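Local atomic coordinates of acetyltransferase of GNAT family (Staphylococcus aureus subsp. aureus Mu50, PDB entry 3D8P), a protein that belongs to the GNAT family and probably transfers an acetyl group from acetyl-coenzyme A to an acceptor that is not yet identified. Residues Y13-I18 and I33-Q38; L22-N27 and K83-K88; I7-S12 and E42-N47. All blocks are in the same frame, centred on the assembly; numbering follows the deposited sequence.

The three contacts illustrate how chemistry follows depth in a small GNAT fold. Interaction 2 is the buried one: the later turns of helix 14-28 lie across strand 78-86, and only apolar packing, including the stem of a glutamine, joins them, with no hydrogen bond between the two segments. Interactions 1 and 3 are partly buried, each pairing an aliphatic contact with a salt bridge nearer the surface. Interactions 1 and 2 share helix 14-28 and touch through Q38 with Q25 and I33 with K26. Interactions 1 and 3 meet at E42, which binds R35 and K14. Interaction 3 reaches the edge strand 5-8, whereas interaction 2 reaches a strand well inside the same sheet.

Interaction 1 of 3, residues Y13-I18 and I33-Q38; sequences YKEELI and IDRDDQ. With CA (calcium ion), chain C.
The first turn of helix 14-28 is tied to a calcium-binding loop by a salt bridge between E15 and R35, a clear case of an arginine reaching from one element to clasp another. The grip is end-on and bidentate. R35 NH1 reaches E15 OE1 at 3.0 Å, on the syn lone pair, while R35 NH2 meets E15 OE2 at 3.2 Å in a nearly straight bond of 174°. Carboxylate and guanidinium are close to coplanar, their planes 27° apart, and this pairing of two flat groups restrains the rotation of both. R35 can span the gap because its CG stands opposite the backbone N (chi1 174°) and the chain then runs extended to NE, whereas the shorter E15 chain folds at its second torsion. I18 supplies an apolar floor: its CD1 lies over one face of the guanidinium, displaced toward the rim, 3.5 Å from R35 NH2. K14 NZ stands 4.5 Å from R35 NH2, a pair of like charges probably offset by E15 and by E42, which bonds K14 through its backbone O and R35 NE through its carboxylate.

At the far side of the loop the calcium ion is held by D34 OD1 at 2.5 Å, D36 OD1 at 2.7 Å and both carboxylate oxygens of D37. A bond from D34 N to D37 OD2 and another from Q38 NE2 to D34 O brace this short 3-10 turn. R35 sits in sequence between two metal ligands, D34 and D36, and its side chain links the site to the helix. Within the fold, L17 of the same helical turn packs on strands 54-59 and 65-73, I18 also touches L41, and R35 and Q38 rest against L22 one turn further along helix 14-28.

Interaction 2 of 3, residues L22-N27 and K83-K88; sequences LSIQKN and KMFVDK. With EDO (1,2-ethanediol), chain G; EDO (1,2-ethanediol), chain F; ACT (acetate ion), chain E.
Apolar contact carries this helix-on-sheet crossing, with I24 of helix 14-28 set against F85 of strand 78-86. I24 CG2 comes to 3.6 Å from F85 CD1, approaching the ring obliquely. With chi1 at -63°, CG2 is directed at the ring and CG1 carries CD1 toward F85 CB and V86 O. The short axes of helix 22-27 and strand 83-86 cross at 86°, and their closest approach is 9.6 Å.

The aliphatic stem of a glutamine adds a second kind of contact. Q25 CG lies 3.9 Å from F85 CZ, at the far end of the phenyl group, with Q25 NE2 also near CZ, and the amide plane stands almost perpendicular to the ring, 84° away. The polar end of Q25 is occupied elsewhere: its NE2 donates to Q38, whose OE1 also takes a bond from K83 NZ, so this amide is fixed from the calcium-loop side.

Polar bonds across the two segments are absent, and the strand instead offers its backbone to small molecules probably derived from the crystallisation liquor. M84 N donates to O2 of one ethanediol at 2.9 Å, M84 O accepts from O1 of a second at 2.8 Å, and V86 N meets OXT of an acetate at 3.3 Å. The second ethanediol also stands over one face of F85, and the acetate methyl lies beside both I24 and F85. In GNAT enzymes the corresponding strand lines the acetyl-coenzyme A cleft where it splays from its parallel neighbour, here strand 114-119. An apolar side beside backbone N-H and C=O groups that here bind small molecules is consistent with such a cleft, and these molecules may mark where an acyl donor would lie.

Interaction 3 of 3, residues I7-S12 and E42-N47; sequences IEYNRS and ENIEHN. With ACT (acetate ion), chain D.
Y9 and I44 form the tight part of this contact, where the chain leaving edge strand 5-8 packs on the start of helix 44-49. I44 CB sits over one face of the Y9 ring in a CH-pi contact, 3.8 Å from the ring centroid and 22° off its normal. The neighbouring branch fills in beside it, with I44 CG2 3.5 Å from Y9 CD2. The Y9 side chain swings away from its own amide nitrogen, which brings the ring to I44. Both residues are buried, resting also on L17 of helix 14-28, with F55 behind I44.

Toward solvent the contact becomes looser and polar. R11 NH1 pairs with E45 OE1 at 3.0 Å in a salt bridge whose hydrogen bond is weak, its N-H...O angle being 130°. The guanidinium and carboxylate planes stand 80° apart, so the two groups meet crosswise through one nitrogen, while E45 OE2 lies 3.4 Å from R11 CG, alongside the arginine chain. Nearby, N10 OD1 accepts from S12 N in an Asx turn, just before helix 14-28.

An acetate ion, probably from the crystallisation liquor, lies between the two regimes. Acetate O accepts from E45 N at 3.3 Å; OXT lies in the plane of the Y9 ring, at its edge. An anion at a helix N-terminus, where N43 makes no side-chain cap, is consistent with a locally positive potential, to which the helix-start N-H groups probably contribute, beside a close-packed apolar contact and a single weak ionic one nearer solvent.

Interaction 1 of 3, residues Y13-I18 and I33-Q38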
loop_
_atom_site.group_PDB
_atom_site.type_symbol
_atom_site.label_atom_id
_atom_site.label_comp_id
_atom_site.label_asym_id
_atom_site.label_seq_id
_atom_site.Cartn_x
_atom_site.Cartn_y
_atom_site.Cartn_z
ATOM N N TYR A 13 -13.096 0.057 -10.707
ATOM C CA TYR A 13 -12.663 -0.903 -9.691
ATOM C C TYR A 13 -13.034 -0.521 -8.265
ATOM O O TYR A 13 -12.720 -1.283 -7.351
ATOM C CB TYR A 13 -11.154 -1.104 -9.779
ATOM C CG TYR A 13 -10.671 -2.018 -10.874
ATOM C CD1 TYR A 13 -10.788 -3.400 -10.750
ATOM C CD2 TYR A 13 -10.057 -1.512 -12.014
ATOM C CE1 TYR A 13 -10.321 -4.251 -11.737
ATOM C CE2 TYR A 13 -9.585 -2.356 -13.014
ATOM C CZ TYR A 13 -9.699 -3.725 -12.868
ATOM O OH TYR A 13 -9.243 -4.570 -13.882
ATOM N N LYS A 14 -13.710 0.617 -8.073
ATOM C CA LYS A 14 -14.045 1.104 -6.723
ATOM C C LYS A 14 -14.631 0.048 -5.793
ATOM O O LYS A 14 -14.090 -0.208 -4.725
ATOM C CB LYS A 14 -15.025 2.275 -6.764
ATOM C CG LYS A 14 -15.392 2.761 -5.357
ATOM C CD LYS A 14 -16.205 4.038 -5.373
ATOM C CE LYS A 14 -16.646 4.402 -3.960
ATOM N NZ LYS A 14 -17.387 5.708 -3.903
ATOM N N GLU A 15 -15.737 -0.552 -6.188
ATOM C CA GLU A 15 -16.434 -1.480 -5.299
ATOM C C GLU A 15 -15.669 -2.807 -5.104
ATOM O O GLU A 15 -15.632 -3.356 -3.993
ATOM C CB GLU A 15 -17.882 -1.704 -5.779
ATOM C CG GLU A 15 -18.771 -0.439 -5.670
ATOM C CD GLU A 15 -18.886 0.086 -4.233
ATOM O OE1 GLU A 15 -18.722 -0.719 -3.303
ATOM O OE2 GLU A 15 -19.104 1.297 -4.027
ATOM N N GLU A 16 -15.060 -3.302 -6.178
ATOM C CA GLU A 16 -14.226 -4.491 -6.102
ATOM C C GLU A 16 -13.043 -4.290 -5.155
ATOM O O GLU A 16 -12.750 -5.168 -4.339
ATOM C CB GLU A 16 -13.716 -4.917 -7.489
ATOM C CG GLU A 16 -13.071 -6.316 -7.458
ATOM C CD GLU A 16 -12.431 -6.743 -8.764
ATOM O OE1 GLU A 16 -12.713 -6.143 -9.812
ATOM O OE2 GLU A 16 -11.647 -7.707 -8.744
ATOM N N LEU A 17 -12.386 -3.131 -5.265
ATOM C CA LEU A 17 -11.236 -2.793 -4.436
ATOM C C LEU A 17 -11.596 -2.783 -2.970
ATOM O O LEU A 17 -10.933 -3.396 -2.156
ATOM C CB LEU A 17 -10.684 -1.422 -4.815
ATOM C CG LEU A 17 -9.485 -0.932 -3.982
ATOM C CD1 LEU A 17 -8.376 -1.917 -4.118
ATOM C CD2 LEU A 17 -8.989 0.446 -4.394
ATOM N N ILE A 18 -12.665 -2.071 -2.638
ATOM C CA ILE A 18 -13.163 -2.021 -1.267
ATOM C C ILE A 18 -13.525 -3.413 -0.702
ATOM O O ILE A 18 -13.105 -3.744 0.415
ATOM C CB ILE A 18 -14.330 -1.046 -1.136
ATOM C CG1 ILE A 18 -13.831 0.381 -1.422
ATOM C CG2 ILE A 18 -14.923 -1.120 0.271
ATOM C CD1 ILE A 18 -14.941 1.378 -1.690
ATOM N N ILE A 33 -12.106 -3.168 11.910
ATOM C CA ILE A 33 -12.057 -2.036 10.980
ATOM C C ILE A 33 -13.163 -2.263 9.985
ATOM O O ILE A 33 -13.504 -3.407 9.683
ATOM C CB ILE A 33 -10.718 -1.986 10.229
ATOM C CG1 ILE A 33 -10.499 -0.593 9.636
ATOM C CG2 ILE A 33 -10.666 -3.116 9.163
ATOM C CD1 ILE A 33 -9.090 -0.337 9.074
ATOM N N ASP A 34 -13.756 -1.200 9.470
ATOM C CA ASP A 34 -14.762 -1.418 8.438
ATOM C C ASP A 34 -14.722 -0.351 7.363
ATOM O O ASP A 34 -13.761 0.384 7.296
ATOM C CB ASP A 34 -16.157 -1.707 9.039
ATOM C CG ASP A 34 -16.625 -0.651 9.973
ATOM O OD1 ASP A 34 -16.111 0.470 9.882
ATOM O OD2 ASP A 34 -17.511 -0.951 10.796
ATOM N N ARG A 35 -15.720 -0.297 6.488
ATOM C CA ARG A 35 -15.647 0.616 5.355
ATOM C C ARG A 35 -15.611 2.093 5.749
ATOM O O ARG A 35 -14.840 2.876 5.184
ATOM C CB ARG A 35 -16.798 0.328 4.400
ATOM C CG ARG A 35 -16.910 1.300 3.244
ATOM C CD ARG A 35 -17.815 0.762 2.185
ATOM N NE ARG A 35 -17.895 1.687 1.070
ATOM C CZ ARG A 35 -18.276 1.352 -0.157
ATOM N NH1 ARG A 35 -18.625 0.099 -0.454
ATOM N NH2 ARG A 35 -18.295 2.273 -1.104
ATOM N N ASP A 36 -16.411 2.465 6.748
ATOM C CA ASP A 36 -16.500 3.864 7.154
ATOM C C ASP A 36 -15.302 4.335 7.989
ATOM O O ASP A 36 -15.234 5.522 8.312
ATOM C CB ASP A 36 -17.889 4.203 7.770
ATOM C CG ASP A 36 -18.158 3.498 9.109
ATOM O OD1 ASP A 36 -17.184 3.134 9.790
ATOM O OD2 ASP A 36 -19.346 3.326 9.491
ATOM N N ASP A 37 -14.365 3.432 8.302
ATOM C CA ASP A 37 -13.081 3.799 8.903
ATOM C C ASP A 37 -12.063 4.167 7.834
ATOM O O ASP A 37 -10.984 4.670 8.151
ATOM C CB ASP A 37 -12.507 2.639 9.733
ATOM C CG ASP A 37 -13.359 2.307 10.951
ATOM O OD1 ASP A 37 -13.817 3.251 11.629
ATOM O OD2 ASP A 37 -13.568 1.106 11.247
ATOM N N GLN A 38 -12.402 3.950 6.561
ATOM C CA GLN A 38 -11.428 4.089 5.480
ATOM C C GLN A 38 -11.964 4.948 4.348
ATOM O O GLN A 38 -12.031 4.495 3.205
ATOM C CB GLN A 38 -11.060 2.697 4.971
ATOM C CG GLN A 38 -10.726 1.726 6.124
ATOM C CD GLN A 38 -10.313 0.354 5.655
ATOM O OE1 GLN A 38 -9.187 0.157 5.204
ATOM N NE2 GLN A 38 -11.214 -0.609 5.788
HETATM CA CA CA C . -16.283 1.838 11.926
#

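Interaction 2 of 3, residues L22-N27 and K83-K88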
loop_
_atom_site.group_PDB
_atom_site.type_symbol
_atom_site.label_atom_id
_atom_site.label_comp_id
_atom_site.label_asym_id
_atom_site.label_seq_id
_atom_site.Cartn_x
_atom_site.Cartn_y
_atom_site.Cartn_z
ATOM N N LEU A 22 -11.408 -5.118 2.430
ATOM C CA LEU A 22 -12.224 -5.459 3.588
ATOM C C LEU A 22 -12.314 -6.950 3.911
ATOM O O LEU A 22 -12.363 -7.308 5.086
ATOM C CB LEU A 22 -13.655 -4.915 3.428
ATOM C CG LEU A 22 -13.901 -3.413 3.607
ATOM C CD1 LEU A 22 -15.374 -3.062 3.241
ATOM C CD2 LEU A 22 -13.563 -2.991 5.020
ATOM N N SER A 23 -12.376 -7.813 2.896
ATOM C CA SER A 23 -12.427 -9.270 3.138
ATOM C C SER A 23 -11.125 -9.758 3.784
ATOM O O SER A 23 -11.161 -10.548 4.717
ATOM C CB SER A 23 -12.719 -10.069 1.849
ATOM O OG SER A 23 -11.607 -10.014 0.949
ATOM N N ILE A 24 -9.984 -9.277 3.289
ATOM C CA ILE A 24 -8.682 -9.604 3.881
ATOM C C ILE A 24 -8.560 -9.083 5.327
ATOM O O ILE A 24 -8.206 -9.837 6.240
ATOM C CB ILE A 24 -7.512 -9.038 3.004
ATOM C CG1 ILE A 24 -7.505 -9.700 1.609
ATOM C CG2 ILE A 24 -6.147 -9.255 3.704
ATOM C CD1 ILE A 24 -6.455 -9.115 0.668
ATOM N N GLN A 25 -8.814 -7.790 5.514
ATOM C CA GLN A 25 -8.749 -7.134 6.830
ATOM C C GLN A 25 -9.634 -7.789 7.888
ATOM O O GLN A 25 -9.171 -8.092 9.004
ATOM C CB GLN A 25 -9.206 -5.674 6.727
ATOM C CG GLN A 25 -8.205 -4.708 6.177
ATOM C CD GLN A 25 -8.829 -3.353 5.872
ATOM O OE1 GLN A 25 -10.044 -3.239 5.721
ATOM N NE2 GLN A 25 -8.001 -2.329 5.762
ATOM N N LYS A 26 -10.908 -7.989 7.530
ATOM C CA LYS A 26 -11.937 -8.429 8.486
ATOM C C LYS A 26 -12.079 -9.929 8.610
ATOM O O LYS A 26 -12.256 -10.448 9.707
ATOM C CB LYS A 26 -13.308 -7.852 8.103
ATOM C CG LYS A 26 -13.336 -6.320 8.016
ATOM C CD LYS A 26 -14.725 -5.748 7.683
ATOM C CE LYS A 26 -15.743 -5.974 8.804
ATOM N NZ LYS A 26 -15.314 -5.346 10.090
ATOM N N ASN A 27 -12.049 -10.620 7.478
ATOM C CA ASN A 27 -12.246 -12.062 7.480
ATOM C C ASN A 27 -10.982 -12.829 7.796
ATOM O O ASN A 27 -11.004 -13.739 8.629
ATOM C CB ASN A 27 -12.815 -12.562 6.148
ATOM C CG ASN A 27 -14.214 -12.031 5.867
ATOM O OD1 ASN A 27 -15.029 -11.845 6.784
ATOM N ND2 ASN A 27 -14.508 -11.813 4.590
ATOM N N LYS A 83 -2.297 0.684 2.002
ATOM C CA LYS A 83 -3.196 -0.349 1.464
ATOM C C LYS A 83 -2.510 -1.368 0.576
ATOM O O LYS A 83 -2.962 -1.608 -0.548
ATOM C CB LYS A 83 -4.350 0.321 0.687
ATOM C CG LYS A 83 -5.082 1.435 1.416
ATOM C CD LYS A 83 -5.818 1.002 2.686
ATOM C CE LYS A 83 -6.461 2.222 3.364
ATOM N NZ LYS A 83 -6.924 1.981 4.745
HETATM N N MSE A 84 -1.416 -1.947 1.060
HETATM C CA MSE A 84 -0.769 -3.037 0.353
HETATM C C MSE A 84 -1.372 -4.378 0.783
HETATM O O MSE A 84 -1.348 -4.736 1.952
HETATM C CB MSE A 84 0.739 -3.054 0.533
HETATM C CG MSE A 84 1.355 -4.080 -0.419
HETATM SE SE MSE A 84 3.249 -4.170 -0.277
HETATM C CE MSE A 84 3.484 -5.297 -1.802
ATOM N N PHE A 85 -1.946 -5.079 -0.180
ATOM C CA PHE A 85 -2.657 -6.333 0.049
ATOM C C PHE A 85 -2.449 -7.254 -1.142
ATOM O O PHE A 85 -2.342 -6.781 -2.265
ATOM C CB PHE A 85 -4.149 -6.093 0.237
ATOM C CG PHE A 85 -4.492 -5.425 1.510
ATOM C CD1 PHE A 85 -4.625 -6.163 2.685
ATOM C CD2 PHE A 85 -4.699 -4.064 1.555
ATOM C CE1 PHE A 85 -4.940 -5.548 3.892
ATOM C CE2 PHE A 85 -4.991 -3.439 2.774
ATOM C CZ PHE A 85 -5.110 -4.188 3.931
ATOM N N VAL A 86 -2.397 -8.562 -0.883
ATOM C CA VAL A 86 -2.219 -9.572 -1.916
ATOM C C VAL A 86 -3.139 -10.713 -1.579
ATOM O O VAL A 86 -3.209 -11.146 -0.447
ATOM C CB VAL A 86 -0.753 -10.071 -2.012
ATOM C CG1 VAL A 86 -0.624 -11.263 -3.008
ATOM C CG2 VAL A 86 0.169 -8.921 -2.410
ATOM N N ASP A 87 -3.877 -11.179 -2.570
ATOM C CA ASP A 87 -4.770 -12.309 -2.398
ATOM C C ASP A 87 -3.981 -13.495 -1.792
ATOM O O ASP A 87 -2.850 -13.765 -2.206
ATOM C CB ASP A 87 -5.378 -12.657 -3.754
ATOM C CG ASP A 87 -6.514 -13.634 -3.648
ATOM O OD1 ASP A 87 -6.274 -14.776 -3.214
ATOM O OD2 ASP A 87 -7.648 -13.259 -4.019
ATOM N N LYS A 88 -4.582 -14.170 -0.803
ATOM C CA LYS A 88 -3.956 -15.316 -0.115
ATOM C C LYS A 88 -3.582 -16.401 -1.118
ATOM O O LYS A 88 -2.504 -16.969 -1.050
ATOM C CB LYS A 88 -4.877 -15.891 0.975
HETATM C C1 EDO G . 1.406 0.098 4.733
HETATM O O1 EDO G . 0.264 0.143 5.577
HETATM C C2 EDO G . 1.058 -0.481 3.377
HETATM O O2 EDO G . -0.076 -1.311 3.564
HETATM C C1 EDO F . -1.241 -4.520 5.134
HETATM O O1 EDO F . -1.448 -3.338 4.341
HETATM C C2 EDO F . 0.240 -4.791 5.327
HETATM O O2 EDO F . 0.836 -3.776 6.157
HETATM C C ACT E . -1.520 -8.811 3.404
HETATM O O ACT E . -0.562 -8.705 4.225
HETATM O OXT ACT E . -1.280 -8.807 2.168
HETATM C CH3 ACT E . -2.924 -8.949 3.881
#

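Interaction 3 of 3, residues I7-S12 and E42-N47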
loop_
_atom_site.group_PDB
_atom_site.type_symbol
_atom_site.label_atom_id
_atom_site.label_comp_id
_atom_site.label_asym_id
_atom_site.label_seq_id
_atom_site.Cartn_x
_atom_site.Cartn_y
_atom_site.Cartn_z
ATOM N N ILE A 7 -1.666 -2.485 -13.254
ATOM C CA ILE A 7 -2.302 -1.339 -13.876
ATOM C C ILE A 7 -2.567 -0.260 -12.830
ATOM O O ILE A 7 -2.551 -0.515 -11.623
ATOM C CB ILE A 7 -3.646 -1.712 -14.543
ATOM C CG1 ILE A 7 -4.621 -2.318 -13.506
ATOM C CG2 ILE A 7 -3.380 -2.635 -15.757
ATOM C CD1 ILE A 7 -6.056 -2.419 -13.962
ATOM N N GLU A 8 -2.792 0.957 -13.294
ATOM C CA GLU A 8 -3.198 2.008 -12.411
ATOM C C GLU A 8 -4.664 1.765 -12.082
ATOM O O GLU A 8 -5.437 1.250 -12.910
ATOM C CB GLU A 8 -3.027 3.375 -13.065
ATOM C CG GLU A 8 -3.239 4.530 -12.076
ATOM C CD GLU A 8 -2.796 5.881 -12.625
ATOM O OE1 GLU A 8 -3.528 6.463 -13.459
ATOM O OE2 GLU A 8 -1.734 6.380 -12.181
ATOM N N TYR A 9 -5.040 2.106 -10.857
ATOM C CA TYR A 9 -6.434 2.063 -10.454
ATOM C C TYR A 9 -7.250 2.942 -11.412
ATOM O O TYR A 9 -6.791 4.005 -11.817
ATOM C CB TYR A 9 -6.570 2.596 -9.028
ATOM C CG TYR A 9 -7.999 2.899 -8.602
ATOM C CD1 TYR A 9 -8.782 1.919 -8.001
ATOM C CD2 TYR A 9 -8.557 4.160 -8.793
ATOM C CE1 TYR A 9 -10.075 2.168 -7.624
ATOM C CE2 TYR A 9 -9.861 4.421 -8.422
ATOM C CZ TYR A 9 -10.604 3.417 -7.819
ATOM O OH TYR A 9 -11.893 3.647 -7.434
ATOM N N ASN A 10 -8.439 2.470 -11.787
ATOM C CA ASN A 10 -9.431 3.327 -12.428
ATOM C C ASN A 10 -10.752 3.139 -11.653
ATOM O O ASN A 10 -10.867 2.160 -10.885
ATOM C CB ASN A 10 -9.513 3.131 -13.952
ATOM C CG ASN A 10 -10.188 1.842 -14.350
ATOM O OD1 ASN A 10 -11.362 1.653 -14.084
ATOM N ND2 ASN A 10 -9.461 0.975 -15.059
ATOM N N ARG A 11 -11.681 4.094 -11.801
ATOM C CA ARG A 11 -12.952 4.148 -11.035
ATOM C C ARG A 11 -13.864 2.943 -11.152
ATOM O O ARG A 11 -14.698 2.721 -10.280
ATOM C CB ARG A 11 -13.775 5.387 -11.425
ATOM C CG ARG A 11 -13.096 6.681 -11.030
ATOM C CD ARG A 11 -14.079 7.848 -10.980
ATOM N NE ARG A 11 -14.706 8.137 -12.265
ATOM C CZ ARG A 11 -14.124 8.801 -13.267
ATOM N NH1 ARG A 11 -12.862 9.196 -13.177
ATOM N NH2 ARG A 11 -14.802 9.047 -14.381
ATOM N N SER A 12 -13.735 2.179 -12.233
ATOM C CA SER A 12 -14.558 0.991 -12.397
ATOM C C SER A 12 -14.297 -0.004 -11.291
ATOM O O SER A 12 -15.174 -0.789 -10.950
ATOM C CB SER A 12 -14.328 0.333 -13.768
ATOM O OG SER A 12 -12.985 -0.062 -13.983
ATOM N N GLU A 42 -13.041 5.696 -0.687
ATOM C CA GLU A 42 -14.237 6.181 -1.367
ATOM C C GLU A 42 -13.911 7.071 -2.569
ATOM O O GLU A 42 -14.748 7.242 -3.458
ATOM C CB GLU A 42 -15.123 7.009 -0.404
ATOM C CG GLU A 42 -15.663 6.262 0.803
ATOM C CD GLU A 42 -16.491 5.028 0.445
ATOM O OE1 GLU A 42 -16.994 4.920 -0.702
ATOM O OE2 GLU A 42 -16.651 4.160 1.333
ATOM N N ASN A 43 -12.724 7.677 -2.551
ATOM C CA ASN A 43 -12.315 8.642 -3.557
ATOM C C ASN A 43 -10.800 8.404 -3.851
ATOM O O ASN A 43 -10.000 9.229 -3.480
ATOM C CB ASN A 43 -12.519 10.136 -3.057
ATOM C CG ASN A 43 -13.962 10.472 -2.424
ATOM O OD1 ASN A 43 -14.261 10.141 -1.263
ATOM N ND2 ASN A 43 -14.767 11.262 -3.159
ATOM N N ILE A 44 -10.420 7.291 -4.489
ATOM C CA ILE A 44 -9.006 6.949 -4.735
ATOM C C ILE A 44 -8.346 7.927 -5.688
ATOM O O ILE A 44 -7.209 8.331 -5.432
ATOM C CB ILE A 44 -8.756 5.459 -5.273
ATOM C CG1 ILE A 44 -9.101 4.365 -4.250
ATOM C CG2 ILE A 44 -7.300 5.231 -5.670
ATOM C CD1 ILE A 44 -8.184 4.235 -3.085
ATOM N N GLU A 45 -9.013 8.292 -6.785
ATOM C CA GLU A 45 -8.454 9.271 -7.727
ATOM C C GLU A 45 -8.116 10.544 -6.960
ATOM O O GLU A 45 -7.021 11.055 -7.084
ATOM C CB GLU A 45 -9.385 9.597 -8.927
ATOM C CG GLU A 45 -9.600 8.422 -9.910
ATOM C CD GLU A 45 -10.119 8.823 -11.309
ATOM O OE1 GLU A 45 -10.501 10.013 -11.536
ATOM O OE2 GLU A 45 -10.129 7.916 -12.201
ATOM N N HIS A 46 -9.049 11.033 -6.154
ATOM C CA HIS A 46 -8.827 12.256 -5.439
ATOM C C HIS A 46 -7.735 12.112 -4.373
ATOM O O HIS A 46 -6.797 12.914 -4.322
ATOM C CB HIS A 46 -10.115 12.752 -4.815
ATOM C CG HIS A 46 -9.931 13.972 -3.991
ATOM N ND1 HIS A 46 -9.855 13.929 -2.618
ATOM C CD2 HIS A 46 -9.752 15.267 -4.341
ATOM C CE1 HIS A 46 -9.648 15.149 -2.154
ATOM N NE2 HIS A 46 -9.599 15.981 -3.179
ATOM N N ASN A 47 -7.836 11.080 -3.544
ATOM C CA ASN A 47 -6.880 10.929 -2.425
ATOM C C ASN A 47 -5.481 10.470 -2.820
ATOM O O ASN A 47 -4.535 10.843 -2.152
ATOM C CB ASN A 47 -7.426 10.011 -1.328
ATOM C CG ASN A 47 -8.712 10.530 -0.740
ATOM O OD1 ASN A 47 -9.683 9.801 -0.639
ATOM N ND2 ASN A 47 -8.748 11.808 -0.425
HETATM C C ACT D . -13.214 6.990 -7.161
HETATM O O ACT D . -12.173 7.685 -7.311
HETATM O OXT ACT D . -13.068 5.771 -7.417
HETATM C CH3 ACT D . -14.550 7.547 -6.710
#